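Local coordinates for protein poly(ADP-ribose) glycohydrolase (Thermomonospora curvata, PDB 3SIG) that probably hydrolyses the ribose-ribose bonds of poly(ADP-ribose) and binds ADP-ribose in a macrodomain-type pocket, at residues 20-30 / 156-167; 88-97 / 169-177. One frame throughout, in Å; residues are numbered along the deposited sequence.

Contact 1 (20-30 / 156-167); sequences YTAPSGRVVPI and FRDDAGRLLEEP
Across this contact Ala22 and Leu163 bring their backbones closest, CA to CA 5.4 Å, where the small hairpin 20-30 lies against the corner that 163-167 makes at Glu165 and Glu166. The Tyr20 ring is sandwiched: Leu163 CD2 sits over one face, a CH-pi contact 4.2 Å from the centroid, and Val28 CB of its own hairpin covers the other. CG of Tyr20 lies between the backbone N and the carbonyl carbon (chi1 68°), which turns the ring toward segment 156-167, where the OH of Tyr20 donates to Leu164 O at 2.7 Å, tilted 24° from that carbonyl plane. The same hydroxyl rests on Pro167 CD, and Phe156 CB packs obliquely against Tyr20 CE2 at 3.4 Å. Ile30 CD1 touches Phe156 CE1, the two side chains crossing at about a right angle, while Val28 CG1 meets Pro167 CG.

Both segments are beta hairpins. The first is a separate two-stranded unit closed by a type I turn from Ala22 to Gly25; the second, with its own type I turn from Asp158 to Gly161, joins strands 147-157 and 163-175 of the large mixed sheet. Helix 2-17 borders the pair, with Ile14 against both Tyr20 and Ile30.

At the outer side Glu165, bent at chi2, reaches back to the turn. OE2 of Glu165 takes Ser24 N on the syn lone pair at 2.9 Å, and OE1 of Glu165 receives Ser24 OG at 2.7 Å, so one carboxylate holds backbone and side chain of a single residue. Ser24 OG in turn accepts from Arg26 N, an ST turn that fixes the hydroxyl's position. The extended Arg26 chain brings NH1 to Glu165 O in a weak, bent bond, and Arg162 NH2 lies 3.5 Å from Pro23 CB.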
loop_
_atom_site.group_PDB
_atom_site.type_symbol
_atom_site.label_atom_id
_atom_site.label_comp_id
_atom_site.label_asym_id
_atom_site.label_seq_id
_atom_site.Cartn_x
_atom_site.Cartn_y
_atom_site.Cartn_z
ATOM N N TYR A 20 -21.643 -5.097 7.814
ATOM C CA TYR A 20 -21.849 -3.691 8.142
ATOM C C TYR A 20 -23.117 -3.198 7.503
ATOM O O TYR A 20 -23.665 -3.837 6.615
ATOM C CB TYR A 20 -20.656 -2.867 7.689
ATOM C CG TYR A 20 -20.458 -2.737 6.180
ATOM C CD1 TYR A 20 -21.129 -1.773 5.441
ATOM C CD2 TYR A 20 -19.558 -3.546 5.499
ATOM C CE1 TYR A 20 -20.937 -1.662 4.064
ATOM C CE2 TYR A 20 -19.360 -3.428 4.136
ATOM C CZ TYR A 20 -20.025 -2.480 3.418
ATOM O OH TYR A 20 -19.804 -2.392 2.054
ATOM N N THR A 21 -23.596 -2.045 7.961
ATOM C CA THR A 21 -24.779 -1.431 7.417
ATOM C C THR A 21 -24.407 -0.234 6.544
ATOM O O THR A 21 -23.786 0.729 7.007
ATOM C CB THR A 21 -25.701 -1.002 8.529
ATOM O OG1 THR A 21 -25.997 -2.160 9.307
ATOM C CG2 THR A 21 -26.976 -0.433 7.972
ATOM N N ALA A 22 -24.752 -0.310 5.267
ATOM C CA ALA A 22 -24.507 0.764 4.330
ATOM C C ALA A 22 -25.505 1.901 4.521
ATOM O O ALA A 22 -26.518 1.751 5.207
ATOM C CB ALA A 22 -24.569 0.250 2.897
ATOM N N PRO A 23 -25.237 3.060 3.905
ATOM C CA PRO A 23 -26.121 4.196 4.159
ATOM C C PRO A 23 -27.561 3.991 3.707
ATOM O O PRO A 23 -28.455 4.598 4.295
ATOM C CB PRO A 23 -25.443 5.328 3.378
ATOM C CG PRO A 23 -24.035 4.998 3.401
ATOM C CD PRO A 23 -23.974 3.492 3.281
ATOM N N SER A 24 -27.782 3.163 2.690
ATOM C CA SER A 24 -29.143 2.855 2.234
ATOM C C SER A 24 -29.882 2.043 3.262
ATOM O O SER A 24 -31.114 1.992 3.228
ATOM C CB SER A 24 -29.105 2.022 0.955
ATOM O OG SER A 24 -28.572 0.735 1.233
ATOM N N GLY A 25 -29.163 1.413 4.168
ATOM C CA GLY A 25 -29.736 0.460 5.097
ATOM C C GLY A 25 -29.432 -0.975 4.733
ATOM O O GLY A 25 -29.642 -1.860 5.558
ATOM N N ARG A 26 -28.919 -1.218 3.531
ATOM C CA ARG A 26 -28.489 -2.551 3.126
ATOM C C ARG A 26 -27.457 -3.074 4.127
ATOM O O ARG A 26 -26.511 -2.383 4.461
ATOM C CB ARG A 26 -27.868 -2.478 1.717
ATOM C CG ARG A 26 -27.228 -3.760 1.201
ATOM C CD ARG A 26 -26.584 -3.591 -0.182
ATOM N NE ARG A 26 -26.395 -4.896 -0.828
ATOM C CZ ARG A 26 -25.220 -5.459 -1.134
ATOM N NH1 ARG A 26 -24.071 -4.839 -0.887
ATOM N NH2 ARG A 26 -25.194 -6.654 -1.712
ATOM N N VAL A 27 -27.624 -4.319 4.565
ATOM C CA VAL A 27 -26.648 -4.974 5.418
ATOM C C VAL A 27 -25.747 -5.841 4.530
ATOM O O VAL A 27 -26.197 -6.777 3.866
ATOM C CB VAL A 27 -27.315 -5.788 6.555
ATOM C CG1 VAL A 27 -26.253 -6.414 7.392
ATOM C CG2 VAL A 27 -28.192 -4.866 7.406
ATOM N N VAL A 28 -24.487 -5.481 4.505
ATOM C CA VAL A 28 -23.517 -6.065 3.609
ATOM C C VAL A 28 -22.653 -7.094 4.347
ATOM O O VAL A 28 -21.976 -6.762 5.313
ATOM C CB VAL A 28 -22.582 -4.955 3.028
ATOM C CG1 VAL A 28 -21.558 -5.584 2.097
ATOM C CG2 VAL A 28 -23.404 -3.903 2.315
ATOM N N PRO A 29 -22.648 -8.359 3.881
ATOM C CA PRO A 29 -21.810 -9.387 4.506
ATOM C C PRO A 29 -20.364 -9.326 4.018
ATOM O O PRO A 29 -20.175 -9.180 2.823
ATOM C CB PRO A 29 -22.485 -10.685 4.038
ATOM C CG PRO A 29 -23.057 -10.350 2.723
ATOM C CD PRO A 29 -23.448 -8.897 2.766
ATOM N N ILE A 30 -19.400 -9.430 4.914
ATOM C CA ILE A 30 -17.988 -9.408 4.513
ATOM C C ILE A 30 -17.171 -10.516 5.154
ATOM O O ILE A 30 -15.980 -10.653 4.847
ATOM C CB ILE A 30 -17.264 -8.060 4.790
ATOM C CG1 ILE A 30 -17.300 -7.674 6.256
ATOM C CG2 ILE A 30 -17.818 -6.971 3.921
ATOM C CD1 ILE A 30 -16.317 -6.575 6.572
ATOM N N PHE A 156 -14.440 -1.223 1.802
ATOM C CA PHE A 156 -15.844 -0.922 2.090
ATOM C C PHE A 156 -16.076 0.487 2.632
ATOM O O PHE A 156 -17.184 0.749 3.142
ATOM C CB PHE A 156 -16.464 -2.002 3.018
ATOM C CG PHE A 156 -15.635 -2.322 4.246
ATOM C CD1 PHE A 156 -14.853 -3.464 4.283
ATOM C CD2 PHE A 156 -15.651 -1.498 5.362
ATOM C CE1 PHE A 156 -14.095 -3.760 5.399
ATOM C CE2 PHE A 156 -14.879 -1.787 6.475
ATOM C CZ PHE A 156 -14.094 -2.911 6.484
ATOM N N ARG A 157 -15.124 1.418 2.474
ATOM C CA ARG A 157 -15.380 2.834 2.730
ATOM C C ARG A 157 -14.853 3.681 1.593
ATOM O O ARG A 157 -13.865 3.285 0.928
ATOM C CB ARG A 157 -14.758 3.352 4.033
ATOM C CG ARG A 157 -15.209 2.676 5.287
ATOM C CD ARG A 157 -14.715 3.429 6.518
ATOM N NE ARG A 157 -14.927 2.633 7.703
ATOM C CZ ARG A 157 -15.990 2.750 8.473
ATOM N NH1 ARG A 157 -16.917 3.638 8.195
ATOM N NH2 ARG A 157 -16.121 1.966 9.529
ATOM N N ASP A 158 -15.451 4.849 1.381
ATOM C CA ASP A 158 -14.915 5.853 0.468
ATOM C C ASP A 158 -13.939 6.786 1.193
ATOM O O ASP A 158 -13.644 6.577 2.350
ATOM C CB ASP A 158 -16.038 6.624 -0.211
ATOM C CG ASP A 158 -16.819 7.520 0.741
ATOM O OD1 ASP A 158 -16.437 7.794 1.898
ATOM O OD2 ASP A 158 -17.882 8.029 0.291
ATOM N N ASP A 159 -13.491 7.840 0.499
ATOM C CA ASP A 159 -12.446 8.728 1.030
ATOM C C ASP A 159 -12.935 9.466 2.289
ATOM O O ASP A 159 -12.147 9.808 3.183
ATOM C CB ASP A 159 -12.008 9.751 -0.032
ATOM C CG ASP A 159 -11.198 9.141 -1.172
ATOM O OD1 ASP A 159 -10.573 8.058 -0.988
ATOM O OD2 ASP A 159 -11.190 9.780 -2.260
ATOM N N ALA A 160 -14.242 9.673 2.380
ATOM C CA ALA A 160 -14.810 10.406 3.506
ATOM C C ALA A 160 -15.112 9.519 4.714
ATOM O O ALA A 160 -15.518 10.023 5.771
ATOM C CB ALA A 160 -16.075 11.120 3.067
ATOM N N GLY A 161 -14.962 8.210 4.564
ATOM C CA GLY A 161 -15.237 7.297 5.648
ATOM C C GLY A 161 -16.626 6.698 5.568
ATOM O O GLY A 161 -16.985 5.930 6.447
ATOM N N ARG A 162 -17.393 7.028 4.530
ATOM C CA ARG A 162 -18.739 6.467 4.341
ATOM C C ARG A 162 -18.686 5.023 3.862
ATOM O O ARG A 162 -17.900 4.679 2.976
ATOM C CB ARG A 162 -19.507 7.299 3.321
ATOM C CG ARG A 162 -19.931 8.681 3.804
ATOM C CD ARG A 162 -21.222 8.619 4.595
ATOM N NE ARG A 162 -22.349 8.181 3.769
ATOM C CZ ARG A 162 -23.241 8.996 3.211
ATOM N NH1 ARG A 162 -23.150 10.308 3.386
ATOM N NH2 ARG A 162 -24.225 8.498 2.475
ATOM N N LEU A 163 -19.507 4.169 4.467
ATOM C CA LEU A 163 -19.544 2.775 4.097
ATOM C C LEU A 163 -20.127 2.627 2.694
ATOM O O LEU A 163 -21.036 3.367 2.329
ATOM C CB LEU A 163 -20.333 1.949 5.130
ATOM C CG LEU A 163 -19.616 1.815 6.480
ATOM C CD1 LEU A 163 -20.600 1.466 7.600
ATOM C CD2 LEU A 163 -18.495 0.795 6.394
ATOM N N LEU A 164 -19.658 1.642 1.930
ATOM C CA LEU A 164 -20.056 1.488 0.537
ATOM C C LEU A 164 -21.244 0.567 0.390
ATOM O O LEU A 164 -21.364 -0.459 1.070
ATOM C CB LEU A 164 -18.893 0.937 -0.297
ATOM C CG LEU A 164 -17.631 1.796 -0.351
ATOM C CD1 LEU A 164 -16.546 1.148 -1.189
ATOM C CD2 LEU A 164 -17.933 3.163 -0.926
ATOM N N GLU A 165 -22.100 0.912 -0.554
ATOM C CA GLU A 165 -23.225 0.036 -0.906
ATOM C C GLU A 165 -22.726 -1.281 -1.477
ATOM O O GLU A 165 -23.269 -2.348 -1.207
ATOM C CB GLU A 165 -24.127 0.709 -1.934
ATOM C CG GLU A 165 -24.819 1.957 -1.418
ATOM C CD GLU A 165 -25.766 1.677 -0.257
ATOM O OE1 GLU A 165 -26.355 0.581 -0.229
ATOM O OE2 GLU A 165 -25.898 2.546 0.638
ATOM N N GLU A 166 -21.615 -1.205 -2.208
ATOM C CA GLU A 166 -21.024 -2.374 -2.829
ATOM C C GLU A 166 -19.516 -2.347 -2.597
ATOM O O GLU A 166 -18.828 -1.533 -3.175
ATOM C CB GLU A 166 -21.310 -2.352 -4.336
ATOM C CG GLU A 166 -20.654 -3.478 -5.128
ATOM C CD GLU A 166 -21.279 -4.828 -4.853
ATOM O OE1 GLU A 166 -22.486 -4.995 -5.141
ATOM O OE2 GLU A 166 -20.566 -5.719 -4.344
ATOM N N PRO A 167 -19.039 -3.224 -1.751
ATOM C CA PRO A 167 -17.591 -3.337 -1.528
ATOM C C PRO A 167 -16.877 -3.883 -2.761
ATOM O O PRO A 167 -17.466 -4.514 -3.608
ATOM C CB PRO A 167 -17.492 -4.318 -0.369
ATOM C CG PRO A 167 -18.821 -5.058 -0.383
ATOM C CD PRO A 167 -19.815 -4.166 -0.928
#

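Contact 2 (88-97 / 169-177); sequences QVACLNFASA and RVAFLTSPA. With AR6 ([(2R,3S,4R,5R)-5-(6-aminopurin-9-yl)-3,4-dihydroxy-oxolan-2-yl]methyl [hydroxy-[[(2R,3S,4R,5S)-3,4,5-trihydroxyoxolan-2-yl]methoxy]phosphoryl] hydrogen phosphate), chain B.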
loop_
_atom_site.group_PDB
_atom_site.type_symbol
_atom_site.label_atom_id
_atom_site.label_comp_id
_atom_site.label_asym_id
_atom_site.label_seq_id
_atom_site.Cartn_x
_atom_site.Cartn_y
_atom_site.Cartn_z
ATOM N N GLN A 88 -8.160 -8.343 -10.696
ATOM C CA GLN A 88 -7.923 -7.711 -9.398
ATOM C C GLN A 88 -6.696 -6.782 -9.394
ATOM O O GLN A 88 -5.601 -7.185 -9.821
ATOM C CB GLN A 88 -7.771 -8.786 -8.361
ATOM C CG GLN A 88 -7.792 -8.280 -6.944
ATOM C CD GLN A 88 -7.733 -9.421 -5.942
ATOM O OE1 GLN A 88 -6.684 -9.691 -5.366
ATOM N NE2 GLN A 88 -8.837 -10.109 -5.754
ATOM N N VAL A 89 -6.890 -5.565 -8.925
ATOM C CA VAL A 89 -5.855 -4.550 -8.885
ATOM C C VAL A 89 -5.000 -4.777 -7.640
ATOM O O VAL A 89 -5.518 -5.227 -6.605
ATOM C CB VAL A 89 -6.534 -3.161 -8.810
ATOM C CG1 VAL A 89 -5.539 -2.021 -8.623
ATOM C CG2 VAL A 89 -7.387 -2.931 -10.051
ATOM N N ALA A 90 -3.710 -4.490 -7.714
ATOM C CA ALA A 90 -2.827 -4.500 -6.527
ATOM C C ALA A 90 -2.426 -3.093 -6.167
ATOM O O ALA A 90 -2.112 -2.271 -7.031
ATOM C CB ALA A 90 -1.582 -5.347 -6.787
ATOM N N CYS A 91 -2.404 -2.805 -4.869
ATOM C CA CYS A 91 -2.059 -1.514 -4.311
ATOM C C CYS A 91 -0.932 -1.602 -3.311
ATOM O O CYS A 91 -0.942 -2.487 -2.454
ATOM C CB CYS A 91 -3.284 -0.981 -3.545
ATOM S SG CYS A 91 -4.788 -0.743 -4.479
ATOM N N LEU A 92 0.017 -0.690 -3.406
ATOM C CA LEU A 92 1.080 -0.575 -2.418
ATOM C C LEU A 92 0.590 0.168 -1.172
ATOM O O LEU A 92 0.110 1.300 -1.284
ATOM C CB LEU A 92 2.297 0.125 -3.063
ATOM C CG LEU A 92 3.483 0.431 -2.142
ATOM C CD1 LEU A 92 4.062 -0.824 -1.537
ATOM C CD2 LEU A 92 4.547 1.190 -2.928
ATOM N N ASN A 93 0.697 -0.509 -0.031
ATOM C CA ASN A 93 0.507 0.060 1.291
ATOM C C ASN A 93 1.819 0.639 1.764
ATOM O O ASN A 93 2.827 -0.075 1.811
ATOM C CB ASN A 93 0.042 -1.070 2.225
ATOM C CG ASN A 93 -0.013 -0.655 3.686
ATOM O OD1 ASN A 93 -0.084 0.521 4.002
ATOM N ND2 ASN A 93 0.048 -1.640 4.598
ATOM N N PHE A 94 1.809 1.947 2.076
ATOM C CA PHE A 94 3.009 2.653 2.513
ATOM C C PHE A 94 3.170 2.332 4.002
ATOM O O PHE A 94 2.786 3.086 4.922
ATOM C CB PHE A 94 2.875 4.161 2.305
ATOM C CG PHE A 94 2.518 4.589 0.890
ATOM C CD1 PHE A 94 2.698 3.777 -0.228
ATOM C CD2 PHE A 94 2.071 5.891 0.670
ATOM C CE1 PHE A 94 2.390 4.228 -1.501
ATOM C CE2 PHE A 94 1.746 6.345 -0.608
ATOM C CZ PHE A 94 1.895 5.514 -1.689
ATOM N N ALA A 95 3.743 1.162 4.248
ATOM C CA ALA A 95 3.583 0.473 5.508
ATOM C C ALA A 95 4.461 0.971 6.617
ATOM O O ALA A 95 5.614 1.368 6.393
ATOM C CB ALA A 95 3.897 -0.965 5.276
ATOM N N SER A 96 3.943 0.849 7.838
ATOM C CA SER A 96 4.731 0.806 9.054
ATOM C C SER A 96 5.458 -0.526 9.096
ATOM O O SER A 96 4.908 -1.591 8.824
ATOM C CB SER A 96 3.817 0.892 10.255
ATOM O OG SER A 96 4.568 0.659 11.459
ATOM N N ALA A 97 6.718 -0.499 9.507
ATOM C CA ALA A 97 7.468 -1.724 9.754
ATOM C C ALA A 97 7.108 -2.386 11.077
ATOM O O ALA A 97 7.440 -3.554 11.294
ATOM C CB ALA A 97 8.958 -1.403 9.740
ATOM N N ARG A 169 -12.862 -5.633 -4.026
ATOM C CA ARG A 169 -11.674 -6.287 -3.534
ATOM C C ARG A 169 -10.425 -5.910 -4.297
ATOM O O ARG A 169 -10.450 -5.815 -5.518
ATOM C CB ARG A 169 -11.839 -7.797 -3.575
ATOM C CG ARG A 169 -12.880 -8.313 -2.570
ATOM C CD ARG A 169 -12.863 -9.846 -2.409
ATOM N NE ARG A 169 -13.443 -10.447 -3.592
ATOM C CZ ARG A 169 -13.547 -11.762 -3.783
ATOM N NH1 ARG A 169 -13.094 -12.604 -2.868
ATOM N NH2 ARG A 169 -14.100 -12.234 -4.896
ATOM N N VAL A 170 -9.340 -5.690 -3.563
ATOM C CA VAL A 170 -8.013 -5.450 -4.138
ATOM C C VAL A 170 -7.003 -6.273 -3.411
ATOM O O VAL A 170 -7.218 -6.655 -2.246
ATOM C CB VAL A 170 -7.613 -3.967 -4.018
ATOM C CG1 VAL A 170 -8.710 -3.056 -4.594
ATOM C CG2 VAL A 170 -7.369 -3.559 -2.581
ATOM N N ALA A 171 -5.851 -6.487 -4.018
ATOM C CA ALA A 171 -4.706 -7.045 -3.305
ATOM C C ALA A 171 -3.878 -5.900 -2.761
ATOM O O ALA A 171 -3.722 -4.843 -3.400
ATOM C CB ALA A 171 -3.872 -7.903 -4.212
ATOM N N PHE A 172 -3.303 -6.116 -1.586
ATOM C CA PHE A 172 -2.333 -5.178 -1.022
ATOM C C PHE A 172 -0.948 -5.775 -0.974
ATOM O O PHE A 172 -0.776 -6.994 -0.737
ATOM C CB PHE A 172 -2.743 -4.681 0.362
ATOM C CG PHE A 172 -3.913 -3.722 0.347
ATOM C CD1 PHE A 172 -3.755 -2.408 -0.053
ATOM C CD2 PHE A 172 -5.189 -4.151 0.678
ATOM C CE1 PHE A 172 -4.836 -1.537 -0.087
ATOM C CE2 PHE A 172 -6.280 -3.268 0.673
ATOM C CZ PHE A 172 -6.091 -1.969 0.284
ATOM N N LEU A 173 0.029 -4.893 -1.170
ATOM C CA LEU A 173 1.444 -5.195 -1.030
ATOM C C LEU A 173 1.946 -4.302 0.077
ATOM O O LEU A 173 1.927 -3.076 -0.083
ATOM C CB LEU A 173 2.172 -4.870 -2.335
ATOM C CG LEU A 173 1.551 -5.475 -3.606
ATOM C CD1 LEU A 173 1.923 -4.769 -4.870
ATOM C CD2 LEU A 173 1.939 -6.894 -3.691
ATOM N N THR A 174 2.404 -4.918 1.176
ATOM C CA THR A 174 2.808 -4.185 2.368
ATOM C C THR A 174 4.310 -4.270 2.512
ATOM O O THR A 174 4.856 -5.340 2.787
ATOM C CB THR A 174 2.047 -4.750 3.600
ATOM O OG1 THR A 174 0.688 -4.334 3.489
ATOM C CG2 THR A 174 2.547 -4.282 4.934
ATOM N N SER A 175 4.961 -3.134 2.278
ATOM C CA SER A 175 6.405 -3.029 2.300
ATOM C C SER A 175 6.740 -1.647 2.831
ATOM O O SER A 175 6.275 -0.660 2.275
ATOM C CB SER A 175 6.932 -3.150 0.862
ATOM O OG SER A 175 8.312 -2.801 0.743
ATOM N N PRO A 176 7.542 -1.551 3.912
ATOM C CA PRO A 176 7.875 -0.219 4.428
ATOM C C PRO A 176 9.036 0.388 3.677
ATOM O O PRO A 176 10.068 -0.245 3.457
ATOM C CB PRO A 176 8.305 -0.519 5.869
ATOM C CG PRO A 176 8.922 -1.880 5.768
ATOM C CD PRO A 176 8.149 -2.621 4.712
ATOM N N ALA A 177 8.880 1.634 3.266
ATOM C CA ALA A 177 10.004 2.386 2.717
ATOM C C ALA A 177 10.992 2.611 3.862
ATOM O O ALA A 177 10.603 2.638 5.036
ATOM C CB ALA A 177 9.544 3.724 2.144
HETATM N N1 AR6 B . -3.474 8.177 -1.111
HETATM C C2 AR6 B . -2.473 8.536 -1.909
HETATM N N3 AR6 B . -1.393 9.288 -1.548
HETATM C C4 AR6 B . -1.397 9.644 -0.243
HETATM C C5 AR6 B . -2.453 9.276 0.664
HETATM C C6 AR6 B . -3.471 8.519 0.147
HETATM N N6 AR6 B . -4.537 8.148 0.969
HETATM N N7 AR6 B . -2.081 9.819 1.944
HETATM C C8 AR6 B . -0.972 10.456 1.769
HETATM N N9 AR6 B . -0.490 10.409 0.495
HETATM P PA AR6 B . 2.618 8.446 3.962
HETATM P PB AR6 B . 5.220 7.033 4.289
HETATM C "C1'" AR6 B . 0.718 10.950 -0.122
HETATM O O1A AR6 B . 3.180 9.596 4.719
HETATM O O1B AR6 B . 5.644 5.764 3.576
HETATM C C1D AR6 B . 2.059 5.693 8.406
HETATM O O1D AR6 B . 1.822 6.081 9.730
HETATM C "C2'" AR6 B . 1.267 12.178 0.572
HETATM O "O2'" AR6 B . 1.831 13.046 -0.370
HETATM O O2A AR6 B . 1.342 7.822 4.464
HETATM O O2B AR6 B . 6.045 8.261 4.098
HETATM C C2D AR6 B . 2.539 4.296 8.429
HETATM O O2D AR6 B . 1.826 3.393 9.201
HETATM C "C3'" AR6 B . 2.331 11.599 1.433
HETATM O "O3'" AR6 B . 3.369 12.492 1.674
HETATM O O3A AR6 B . 3.740 7.334 3.778
HETATM C C3D AR6 B . 4.003 4.399 8.490
HETATM O O3D AR6 B . 4.287 4.440 9.864
HETATM C "C4'" AR6 B . 2.820 10.395 0.681
HETATM O "O4'" AR6 B . 1.763 10.013 -0.172
HETATM C C4D AR6 B . 4.268 5.688 7.795
HETATM O O4D AR6 B . 3.098 6.488 7.871
HETATM C "C5'" AR6 B . 3.276 9.220 1.534
HETATM O "O5'" AR6 B . 2.255 8.835 2.441
HETATM C C5D AR6 B . 4.702 5.523 6.339
HETATM O O5D AR6 B . 5.070 6.796 5.843
HETATM O O HOH W 1 -9.495 -4.965 -7.885
HETATM O O HOH W 2 6.330 3.029 3.833
#
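The Phe172 ring carries Val170 CG2 of its own strand over one face, 3.4 Å above the plane and toward the rim, while Cys91 CB meets CD1 of Phe172 at 3.8 Å and Cys91 SG makes an oblique sulfur-aromatic contact. The Phe94 ring has Leu92 CG at its edge, and O5' of the bound ADP-ribose also lies near the ring plane at the edge. These rings belong to the central sheet of a macrodomain fold, where strands 90-94 and 169-175 run parallel, their short axes 35° apart.

Four backbone bonds join them: Ala171 N to Val89 O, Cys91 N to Ala171 O, Leu173 N to Cys91 O and Asn93 N to Leu173 O. On one side of the sheet Ala90 CB packs on Leu173 CD1, with helix 189-209 covering Leu173. On the other, Asn93 and Thr174 lie side by side. Asn93 CG, anti to the backbone N (chi1 172°), sets the amide beside Thr174, and ND2 of Asn93 donates to Thr174 OG1 at 3.0 Å almost in the amide plane; ND2 also bonds Glu112, whose carboxylate binds the ligand. Thr174 CG2 meets Ala95 CB at 3.6 Å. An alanine in place of Thr174 would take away both branches, and Asn93 ND2 would probably lose one of its two acceptors while a gap opened beside Ala95.

Nearer the ligand, Pro176 CB packs on Ala95 O at 3.3 Å. One water there accepts from Ala177 N and donates both to Ala95 O and, at 2.8 Å, to ligand O1B.

How the contacts relate
Strand 163-175 runs through both contacts, whose segments 156-167 and 169-177 adjoin in sequence, yet their centres are about 22 Å apart. The centre of contact 2 lies about 3 Å, and that of contact 1 about 21 Å, from the centre of the chain; contact 2 is buried, contact 1 only partly so, with several exposed residues. Their chemistry follows: in contact 2 regular parallel backbone bonding and apolar side chains join neighbouring strands. Contact 1 has no backbone-to-backbone bonds across it, and a separate hairpin is instead held to the hairpin that joins strands 147-157 and 163-175 by a tyrosine, a carboxylate and apolar packing. Only contact 2 contributes residues to the ADP-ribose pocket.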